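Local coordinates for Ycf54-like protein (Synechocystis sp. PCC 6803, PDB 5M2P) that probably serves as a component of the Mg-protoporphyrin IX monomethyl ester cyclase, with conserved residues required for forming protochlorophyllide, a precursor of chlorophyll, at residues A[40-45]-A[71-76]; A[14-19]-A[86-91]; A[55-60]-A[92-97]. All blocks are in the same frame, centred on the assembly; numbering follows the deposited sequence.

Contact 1 of 3, residues A[40-45]-A[71-76]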
loop_
_atom_site.group_PDB
_atom_site.type_symbol
_atom_site.label_atom_id
_atom_site.label_comp_id
_atom_site.label_asym_id
_atom_site.label_seq_id
_atom_site.Cartn_x
_atom_site.Cartn_y
_atom_site.Cartn_z
ATOM N N GLU A 40 -16.964 -3.041 -3.058
ATOM C CA GLU A 40 -15.814 -3.953 -3.005
ATOM C C GLU A 40 -14.597 -3.219 -2.492
ATOM O O GLU A 40 -14.281 -2.125 -2.969
ATOM C CB GLU A 40 -15.514 -4.533 -4.399
ATOM C CG GLU A 40 -14.376 -5.549 -4.476
ATOM C CD GLU A 40 -14.145 -6.059 -5.894
ATOM O OE1 GLU A 40 -15.139 -6.367 -6.585
ATOM O OE2 GLU A 40 -12.976 -6.154 -6.331
ATOM N N ILE A 41 -13.928 -3.810 -1.512
ATOM C CA ILE A 41 -12.725 -3.238 -0.946
ATOM C C ILE A 41 -11.686 -3.174 -2.068
ATOM O O ILE A 41 -11.456 -4.153 -2.773
ATOM C CB ILE A 41 -12.185 -4.121 0.202
ATOM C CG1 ILE A 41 -13.121 -4.088 1.416
ATOM C CG2 ILE A 41 -10.784 -3.678 0.594
ATOM C CD1 ILE A 41 -13.156 -2.796 2.182
ATOM N N ASP A 42 -11.092 -1.999 -2.253
ATOM C CA ASP A 42 -10.081 -1.772 -3.295
ATOM C C ASP A 42 -8.834 -1.113 -2.717
ATOM O O ASP A 42 -8.080 -0.459 -3.447
ATOM C CB ASP A 42 -10.659 -0.948 -4.446
ATOM C CG ASP A 42 -11.048 0.459 -4.035
ATOM O OD1 ASP A 42 -11.013 0.784 -2.831
ATOM O OD2 ASP A 42 -11.380 1.246 -4.956
ATOM N N PHE A 43 -8.607 -1.301 -1.423
ATOM C CA PHE A 43 -7.423 -0.787 -0.749
ATOM C C PHE A 43 -7.091 -1.767 0.352
ATOM O O PHE A 43 -7.988 -2.372 0.935
ATOM C CB PHE A 43 -7.649 0.632 -0.169
ATOM C CG PHE A 43 -8.715 0.678 0.885
ATOM C CD1 PHE A 43 -10.060 0.701 0.547
ATOM C CD2 PHE A 43 -8.384 0.629 2.240
ATOM C CE1 PHE A 43 -11.045 0.661 1.528
ATOM C CE2 PHE A 43 -9.363 0.611 3.207
ATOM C CZ PHE A 43 -10.701 0.640 2.852
ATOM N N TRP A 44 -5.808 -1.888 0.641
ATOM C CA TRP A 44 -5.288 -2.897 1.531
ATOM C C TRP A 44 -4.012 -2.388 2.186
ATOM O O TRP A 44 -3.261 -1.627 1.600
ATOM C CB TRP A 44 -4.972 -4.193 0.774
ATOM C CG TRP A 44 -6.065 -4.689 -0.137
ATOM C CD1 TRP A 44 -7.049 -5.573 0.172
ATOM C CD2 TRP A 44 -6.280 -4.303 -1.493
ATOM N NE1 TRP A 44 -7.861 -5.750 -0.904
ATOM C CE2 TRP A 44 -7.409 -4.994 -1.943
ATOM C CE3 TRP A 44 -5.624 -3.436 -2.378
ATOM C CZ2 TRP A 44 -7.902 -4.848 -3.240
ATOM C CZ3 TRP A 44 -6.112 -3.294 -3.658
ATOM C CH2 TRP A 44 -7.229 -4.010 -4.078
ATOM N N GLN A 45 -3.741 -2.885 3.384
ATOM C CA GLN A 45 -2.489 -2.673 4.032
ATOM C C GLN A 45 -1.732 -3.988 3.992
ATOM O O GLN A 45 -2.265 -5.027 4.419
ATOM C CB GLN A 45 -2.712 -2.182 5.462
ATOM C CG GLN A 45 -1.409 -2.010 6.239
ATOM C CD GLN A 45 -1.564 -1.131 7.484
ATOM O OE1 GLN A 45 -1.962 0.020 7.390
ATOM N NE2 GLN A 45 -1.219 -1.672 8.637
ATOM N N ILE A 71 0.422 0.779 1.977
ATOM C CA ILE A 71 -0.977 0.959 1.654
ATOM C C ILE A 71 -1.075 0.872 0.136
ATOM O O ILE A 71 -0.382 1.585 -0.585
ATOM C CB ILE A 71 -1.536 2.304 2.166
ATOM C CG1 ILE A 71 -1.187 2.533 3.642
ATOM C CG2 ILE A 71 -3.033 2.356 1.946
ATOM C CD1 ILE A 71 -1.661 1.466 4.577
ATOM N N VAL A 72 -1.892 -0.056 -0.331
ATOM C CA VAL A 72 -2.031 -0.377 -1.758
ATOM C C VAL A 72 -3.471 -0.143 -2.142
ATOM O O VAL A 72 -4.384 -0.503 -1.412
ATOM C CB VAL A 72 -1.672 -1.861 -1.995
ATOM C CG1 VAL A 72 -1.811 -2.247 -3.464
ATOM C CG2 VAL A 72 -0.281 -2.130 -1.461
ATOM N N SER A 73 -3.691 0.398 -3.332
ATOM C CA SER A 73 -5.056 0.530 -3.823
ATOM C C SER A 73 -5.074 0.587 -5.325
ATOM O O SER A 73 -4.127 1.063 -5.945
ATOM C CB SER A 73 -5.683 1.826 -3.294
ATOM O OG SER A 73 -7.039 1.962 -3.640
ATOM N N THR A 74 -6.181 0.136 -5.929
ATOM C CA THR A 74 -6.435 0.367 -7.344
ATOM C C THR A 74 -7.070 1.739 -7.597
ATOM O O THR A 74 -7.277 2.095 -8.739
ATOM C CB THR A 74 -7.292 -0.747 -7.939
ATOM O OG1 THR A 74 -8.471 -0.871 -7.135
ATOM C CG2 THR A 74 -6.509 -2.064 -7.963
ATOM N N ASN A 75 -7.349 2.473 -6.514
ATOM C CA ASN A 75 -7.905 3.820 -6.595
ATOM C C ASN A 75 -6.793 4.841 -6.421
ATOM O O ASN A 75 -6.317 5.058 -5.310
ATOM C CB ASN A 75 -8.977 4.000 -5.520
ATOM C CG ASN A 75 -9.607 5.382 -5.527
ATOM O OD1 ASN A 75 -9.104 6.307 -6.164
ATOM N ND2 ASN A 75 -10.704 5.523 -4.812
ATOM N N LYS A 76 -6.311 5.409 -7.520
ATOM C CA LYS A 76 -5.186 6.355 -7.458
ATOM C C LYS A 76 -5.479 7.514 -6.504
ATOM O O LYS A 76 -4.609 7.967 -5.778
ATOM C CB LYS A 76 -4.789 6.892 -8.844
ATOM C CG LYS A 76 -3.466 7.662 -8.836
ATOM C CD LYS A 76 -3.010 8.129 -10.210
ATOM C CE LYS A 76 -1.541 8.507 -10.178
ATOM N NZ LYS A 76 -1.035 8.905 -11.518
HETATM O O HOH W 1 -10.448 0.929 -7.553
HETATM O O HOH W 2 -9.703 3.107 -2.122
HETATM O O HOH W 3 -12.708 3.453 -4.451
#
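Trp44 and Val72 form the antiparallel hydrogen-bonded pair at the middle of this contact: Trp44 N donates to Val72 O at 2.9 Å, and Val72 N returns a nearly straight bond (172°) to Trp44 O. Here packing is close. With CG anti to the carbonyl carbon (chi1 -49°), the indole leans over the neighbouring strand and brings Trp44 CE3 to 3.3 Å from Val72 O and 4.1 Å from Val72 CG1. Tyr7 touches both side chains. Phe43, Ser73 and Ile71 point to the other face, against helices 21-36 and 76-86. Past Phe43 the contact turns wet. Asp42 O still accepts two bonds, from Ser73 OG at 2.6 Å and Thr74 N at 3.2 Å, but the carboxylate of Asp42 crosses through water: one joins Asp42 OD2 to Thr74 OG1, another Asp42 OD2 to Asn75 ND2, a third Asp42 OD1 to Ser73 OG. Tyr34 OH also hydrogen-bonds to Asp42 OD1. Ser73 OG accepts from Asn75 N at 2.9 Å, closing an ST turn just before helix 76-86, where Asn75 is the N-cap and its OD1 binds Ser77 OG. The arrangement is that of an outermost strand, 43-47, paired with 68-73 in the antiparallel sheet of an alpha+beta fold.

Contact 2 of 3, residues A[14-19]-A[86-91]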
loop_
_atom_site.group_PDB
_atom_site.type_symbol
_atom_site.label_atom_id
_atom_site.label_comp_id
_atom_site.label_asym_id
_atom_site.label_seq_id
_atom_site.Cartn_x
_atom_site.Cartn_y
_atom_site.Cartn_z
ATOM N N GLN A 14 7.431 0.224 9.251
ATOM C CA GLN A 14 6.524 -0.262 10.284
ATOM C C GLN A 14 6.526 0.663 11.503
ATOM O O GLN A 14 5.492 0.947 12.058
ATOM C CB GLN A 14 6.866 -1.714 10.627
ATOM C CG GLN A 14 6.549 -2.617 9.419
ATOM C CD GLN A 14 6.935 -4.055 9.643
ATOM O OE1 GLN A 14 7.010 -4.519 10.790
ATOM N NE2 GLN A 14 7.189 -4.755 8.559
ATOM N N LYS A 15 7.717 1.141 11.873
ATOM C CA LYS A 15 7.884 2.077 12.971
ATOM C C LYS A 15 7.033 3.354 12.803
ATOM O O LYS A 15 6.309 3.792 13.696
ATOM C CB LYS A 15 9.382 2.421 13.065
ATOM C CG LYS A 15 9.816 3.353 14.180
ATOM C CD LYS A 15 11.317 3.643 14.084
ATOM C CE LYS A 15 11.826 4.481 15.260
ATOM N NZ LYS A 15 13.302 4.395 15.425
ATOM N N PHE A 16 7.093 3.936 11.608
ATOM C CA PHE A 16 6.348 5.150 11.321
ATOM C C PHE A 16 4.866 4.925 11.361
ATOM O O PHE A 16 4.107 5.696 11.974
ATOM C CB PHE A 16 6.775 5.721 9.966
ATOM C CG PHE A 16 5.901 6.852 9.478
ATOM C CD1 PHE A 16 6.051 8.108 9.976
ATOM C CD2 PHE A 16 4.941 6.650 8.525
ATOM C CE1 PHE A 16 5.265 9.139 9.537
ATOM C CE2 PHE A 16 4.160 7.697 8.066
ATOM C CZ PHE A 16 4.299 8.919 8.614
ATOM N N LEU A 17 4.410 3.875 10.675
ATOM C CA LEU A 17 2.987 3.683 10.603
ATOM C C LEU A 17 2.373 3.406 12.008
ATOM O O LEU A 17 1.233 3.757 12.286
ATOM C CB LEU A 17 2.682 2.599 9.594
ATOM C CG LEU A 17 1.321 2.707 8.983
ATOM C CD1 LEU A 17 1.169 4.009 8.229
ATOM C CD2 LEU A 17 1.125 1.518 8.087
ATOM N N LEU A 18 3.169 2.833 12.915
ATOM C CA LEU A 18 2.728 2.645 14.304
ATOM C C LEU A 18 2.547 3.951 15.102
ATOM O O LEU A 18 1.849 3.987 16.097
ATOM C CB LEU A 18 3.703 1.719 15.037
ATOM C CG LEU A 18 3.563 0.252 14.662
ATOM C CD1 LEU A 18 4.857 -0.489 14.965
ATOM C CD2 LEU A 18 2.374 -0.348 15.404
ATOM N N GLU A 19 3.141 5.034 14.596
ATOM C CA GLU A 19 2.941 6.375 15.150
ATOM C C GLU A 19 1.795 7.126 14.490
ATOM O O GLU A 19 1.631 8.316 14.725
ATOM C CB GLU A 19 4.223 7.202 15.001
ATOM C CG GLU A 19 5.451 6.649 15.715
ATOM C CD GLU A 19 5.189 6.326 17.176
ATOM O OE1 GLU A 19 4.894 7.261 17.918
ATOM O OE2 GLU A 19 5.199 5.133 17.556
ATOM N N LEU A 86 -0.010 11.296 5.221
ATOM C CA LEU A 86 1.145 10.736 5.942
ATOM C C LEU A 86 2.458 11.428 5.679
ATOM O O LEU A 86 3.307 11.510 6.594
ATOM C CB LEU A 86 1.331 9.261 5.620
ATOM C CG LEU A 86 0.207 8.374 6.101
ATOM C CD1 LEU A 86 0.504 6.942 5.705
ATOM C CD2 LEU A 86 0.003 8.473 7.606
ATOM N N GLU A 87 2.631 11.891 4.442
ATOM C CA GLU A 87 3.834 12.563 3.917
ATOM C C GLU A 87 5.106 11.731 3.874
ATOM O O GLU A 87 5.761 11.666 2.821
ATOM C CB GLU A 87 4.104 13.923 4.580
ATOM C CG GLU A 87 3.250 15.052 4.019
ATOM C CD GLU A 87 3.586 15.399 2.577
ATOM O OE1 GLU A 87 4.710 15.115 2.124
ATOM O OE2 GLU A 87 2.726 15.978 1.870
ATOM N N TYR A 88 5.454 11.090 4.989
ATOM C CA TYR A 88 6.713 10.328 5.059
ATOM C C TYR A 88 6.504 8.882 4.549
ATOM O O TYR A 88 6.522 7.910 5.304
ATOM C CB TYR A 88 7.319 10.385 6.470
ATOM C CG TYR A 88 8.720 9.834 6.525
ATOM C CD1 TYR A 88 9.734 10.415 5.795
ATOM C CD2 TYR A 88 9.027 8.699 7.288
ATOM C CE1 TYR A 88 11.027 9.931 5.824
ATOM C CE2 TYR A 88 10.320 8.195 7.318
ATOM C CZ TYR A 88 11.320 8.798 6.577
ATOM O OH TYR A 88 12.615 8.316 6.566
ATOM N N VAL A 89 6.261 8.803 3.243
ATOM C CA VAL A 89 6.038 7.581 2.508
ATOM C C VAL A 89 6.686 7.691 1.124
ATOM O O VAL A 89 6.765 8.780 0.551
ATOM C CB VAL A 89 4.537 7.264 2.343
ATOM C CG1 VAL A 89 3.919 6.923 3.671
ATOM C CG2 VAL A 89 3.814 8.405 1.670
ATOM N N LEU A 90 7.079 6.540 0.587
ATOM C CA LEU A 90 7.534 6.410 -0.801
ATOM C C LEU A 90 6.342 5.954 -1.620
ATOM O O LEU A 90 5.615 5.063 -1.195
ATOM C CB LEU A 90 8.643 5.363 -0.900
ATOM C CG LEU A 90 9.930 5.787 -0.210
ATOM C CD1 LEU A 90 10.794 4.562 0.077
ATOM C CD2 LEU A 90 10.666 6.823 -1.044
ATOM N N THR A 91 6.088 6.555 -2.769
ATOM C CA THR A 91 4.907 6.188 -3.554
ATOM C C THR A 91 5.306 5.719 -4.938
ATOM O O THR A 91 6.399 6.002 -5.433
ATOM C CB THR A 91 3.932 7.347 -3.690
ATOM O OG1 THR A 91 4.570 8.423 -4.371
ATOM C CG2 THR A 91 3.452 7.812 -2.321
#
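Phe16 and Tyr88 meet as a T-shaped (edge-to-face) aromatic pair, which ties the short helix 14-18 to the turn between helix 76-86 and strand 90-96. The edge of the tyrosine ring is directed at the face of the phenylalanine, with centroids 5.7 Å apart and planes at 73°. Phe16 has the largest share of the buried surface: its CG lies anti to the backbone N (chi1 171°), and the ring extends from the helix towards the turn. Tyr88 covers one face of it with more than its ring. Tyr88 CB makes a CH-pi contact 4.2 Å from the Phe16 centroid, 24° off the normal, and Tyr88 O stands over the rim of the same face, 3.6 Å from Phe16 CE2. Backbone and side chain of one residue thus share a single aromatic surface. Tyr88 is the centre of an inverse gamma turn, closed by a weak bond from Val89 N to Glu87 O, directly after Glu87 leaves the helix with positive phi. Leu86, the last residue of that helix, works on two fronts. Its CB approaches Phe16 CE2 at 4.1 Å, while its CD1 meets Leu17 CD1 at 3.9 Å. Phe23 of helix 21-36 touches both leucines and carries this apolar patch into the interior, whereas Tyr88 lies on the exposed side. Leu86 O accepts a 2.7 Å hydrogen bond from Tyr88 N and also lies at the edge of the Phe16 ring, 3.4 Å from Phe16 CZ.

Contact 3 of 3, residues A[55-60]-A[92-97]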
loop_
_atom_site.group_PDB
_atom_site.type_symbol
_atom_site.label_atom_id
_atom_site.label_comp_id
_atom_site.label_asym_id
_atom_site.label_seq_id
_atom_site.Cartn_x
_atom_site.Cartn_y
_atom_site.Cartn_z
ATOM N N PRO A 55 11.674 -6.115 -10.327
ATOM C CA PRO A 55 12.732 -5.280 -10.881
ATOM C C PRO A 55 12.322 -3.839 -11.168
ATOM O O PRO A 55 13.150 -2.938 -11.010
ATOM C CB PRO A 55 13.135 -6.017 -12.144
ATOM C CG PRO A 55 12.748 -7.434 -11.911
ATOM C CD PRO A 55 11.550 -7.412 -11.025
ATOM N N GLU A 56 11.064 -3.631 -11.528
ATOM C CA GLU A 56 10.591 -2.302 -11.842
ATOM C C GLU A 56 10.537 -1.407 -10.610
ATOM O O GLU A 56 10.432 -0.187 -10.749
ATOM C CB GLU A 56 9.223 -2.383 -12.519
ATOM C CG GLU A 56 8.099 -2.833 -11.584
ATOM C CD GLU A 56 6.857 -3.331 -12.265
ATOM O OE1 GLU A 56 6.008 -2.490 -12.568
ATOM O OE2 GLU A 56 6.717 -4.538 -12.450
ATOM N N LEU A 57 10.624 -1.999 -9.412
ATOM C CA LEU A 57 10.571 -1.269 -8.156
ATOM C C LEU A 57 11.941 -1.214 -7.459
ATOM O O LEU A 57 12.068 -0.900 -6.274
ATOM C CB LEU A 57 9.448 -1.820 -7.272
ATOM C CG LEU A 57 8.036 -1.744 -7.921
ATOM C CD1 LEU A 57 6.985 -2.141 -6.919
ATOM C CD2 LEU A 57 7.705 -0.346 -8.451
ATOM N N ALA A 58 13.002 -1.472 -8.222
ATOM C CA ALA A 58 14.318 -1.524 -7.633
ATOM C C ALA A 58 14.709 -0.229 -6.929
ATOM O O ALA A 58 15.364 -0.278 -5.896
ATOM C CB ALA A 58 15.341 -1.868 -8.691
ATOM N N GLU A 59 14.348 0.922 -7.485
ATOM C CA GLU A 59 14.683 2.222 -6.882
ATOM C C GLU A 59 13.993 2.349 -5.530
ATOM O O GLU A 59 14.579 2.759 -4.545
ATOM C CB GLU A 59 14.257 3.397 -7.789
ATOM C CG GLU A 59 14.440 4.777 -7.159
ATOM C CD GLU A 59 13.843 5.906 -7.975
ATOM O OE1 GLU A 59 13.629 5.742 -9.187
ATOM O OE2 GLU A 59 13.595 6.978 -7.389
ATOM N N ALA A 60 12.719 1.999 -5.495
ATOM C CA ALA A 60 11.970 2.021 -4.244
ATOM C C ALA A 60 12.587 1.111 -3.193
ATOM O O ALA A 60 12.753 1.503 -2.040
ATOM C CB ALA A 60 10.506 1.666 -4.460
ATOM N N GLY A 92 4.395 4.994 -5.558
ATOM C CA GLY A 92 4.615 4.507 -6.911
ATOM C C GLY A 92 3.450 3.685 -7.380
ATOM O O GLY A 92 2.377 3.709 -6.778
ATOM N N GLU A 93 3.665 2.963 -8.466
ATOM C CA GLU A 93 2.612 2.155 -9.068
ATOM C C GLU A 93 3.237 0.983 -9.795
ATOM O O GLU A 93 4.416 1.004 -10.128
ATOM C CB GLU A 93 1.761 2.967 -10.051
ATOM C CG GLU A 93 2.477 3.369 -11.308
ATOM C CD GLU A 93 1.653 4.307 -12.163
ATOM O OE1 GLU A 93 1.299 3.905 -13.295
ATOM O OE2 GLU A 93 1.354 5.425 -11.700
ATOM N N PHE A 94 2.411 -0.014 -10.055
ATOM C CA PHE A 94 2.840 -1.200 -10.789
ATOM C C PHE A 94 1.620 -1.903 -11.351
ATOM O O PHE A 94 0.514 -1.743 -10.861
ATOM C CB PHE A 94 3.650 -2.163 -9.906
ATOM C CG PHE A 94 2.931 -2.641 -8.685
ATOM C CD1 PHE A 94 2.072 -3.714 -8.742
ATOM C CD2 PHE A 94 3.127 -2.034 -7.460
ATOM C CE1 PHE A 94 1.421 -4.180 -7.609
ATOM C CE2 PHE A 94 2.487 -2.493 -6.316
ATOM C CZ PHE A 94 1.623 -3.546 -6.369
ATOM N N GLU A 95 1.813 -2.687 -12.402
ATOM C CA GLU A 95 0.767 -3.511 -12.961
ATOM C C GLU A 95 0.878 -4.936 -12.379
ATOM O O GLU A 95 1.982 -5.478 -12.180
ATOM C CB GLU A 95 0.879 -3.568 -14.488
ATOM C CG GLU A 95 1.022 -2.218 -15.162
ATOM C CD GLU A 95 -0.236 -1.409 -15.112
ATOM O OE1 GLU A 95 -1.286 -1.940 -15.549
ATOM O OE2 GLU A 95 -0.165 -0.234 -14.663
ATOM N N ALA A 96 -0.259 -5.578 -12.148
ATOM C CA ALA A 96 -0.276 -6.955 -11.644
ATOM C C ALA A 96 -1.609 -7.591 -11.973
ATOM O O ALA A 96 -2.598 -6.873 -12.155
ATOM C CB ALA A 96 -0.051 -6.987 -10.149
ATOM N N PRO A 97 -1.667 -8.932 -12.024
ATOM C CA PRO A 97 -0.556 -9.844 -11.841
ATOM C C PRO A 97 0.414 -9.861 -13.005
ATOM O O PRO A 97 0.021 -9.700 -14.148
ATOM C CB PRO A 97 -1.240 -11.207 -11.761
ATOM C CG PRO A 97 -2.425 -11.059 -12.637
ATOM C CD PRO A 97 -2.910 -9.666 -12.317
HETATM O O HOH W 4 4.544 -6.027 -12.857
HETATM O O HOH W 5 6.168 0.143 -12.043
#
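Glu56 and Leu57 reach strand 90-96 in different ways, the first mainly through water and the second by apolar contact. Glu56 belongs to the 3-10 segment that Pro55 begins. Its CG sits between the backbone N and the carbonyl carbon (chi1 70°), and beyond it the chain runs extended to the strand. There Glu56 OE1 lies 3.6 Å from Phe94 CB, the carboxylate plane standing at 84° to the phenylalanine ring. No direct hydrogen bond joins the two segments. Instead, one water gives hydrogen bonds to Glu56 OE1 and Glu93 O, at 2.7 Å from each, and another does the same for Glu56 OE2 and Glu95 O, again at 2.7 Å from each. Each carboxylate oxygen is therefore linked to a carbonyl two residues along from the other's, so that the group straddles Phe94; with two acceptors facing each other at both points, the waters supply the hydrogens for these bonds. Leu57 follows, at the N-cap position of helix 58-63, and is buried. Its two methyls part: Leu57 CD1 meets Phe94 CD2 at 3.9 Å, while Leu57 CD2 lies 3.9 Å from Glu93 O. Phe51 touches both Leu57 and Phe94, and Ile101 adds to the cover over Phe94. Further on, Ala60 turns to Tyr9 of the adjacent strand 5-13. The result is the lead-in to a helix, a 3-10 turn and the N-cap residue, set against the outermost strand 90-96 of the antiparallel sheet in this alpha+beta fold, with a buried leucine-phenylalanine contact beneath a water-bridged rim.

All three contacts reach the same four-stranded antiparallel sheet, ordered 43-47, 68-73, 5-13, 90-96. Contact 1 pairs the first two strands; contact 2 holds the turn that leads into 90-96, the other outermost strand, and contact 3 lies on that strand. Centres of contacts 1 and 2 lie about 16 Å apart, as do those of 1 and 3, and those of 2 and 3 about 19 Å. Along the chain, contact 1 is nested within the loop closed by contact 2, while contact 3 crosses both. Early and late parts of the chain are thereby brought together, consistent with a single compact domain, and contact 2 meets contact 1 where Leu17 packs on Gln45.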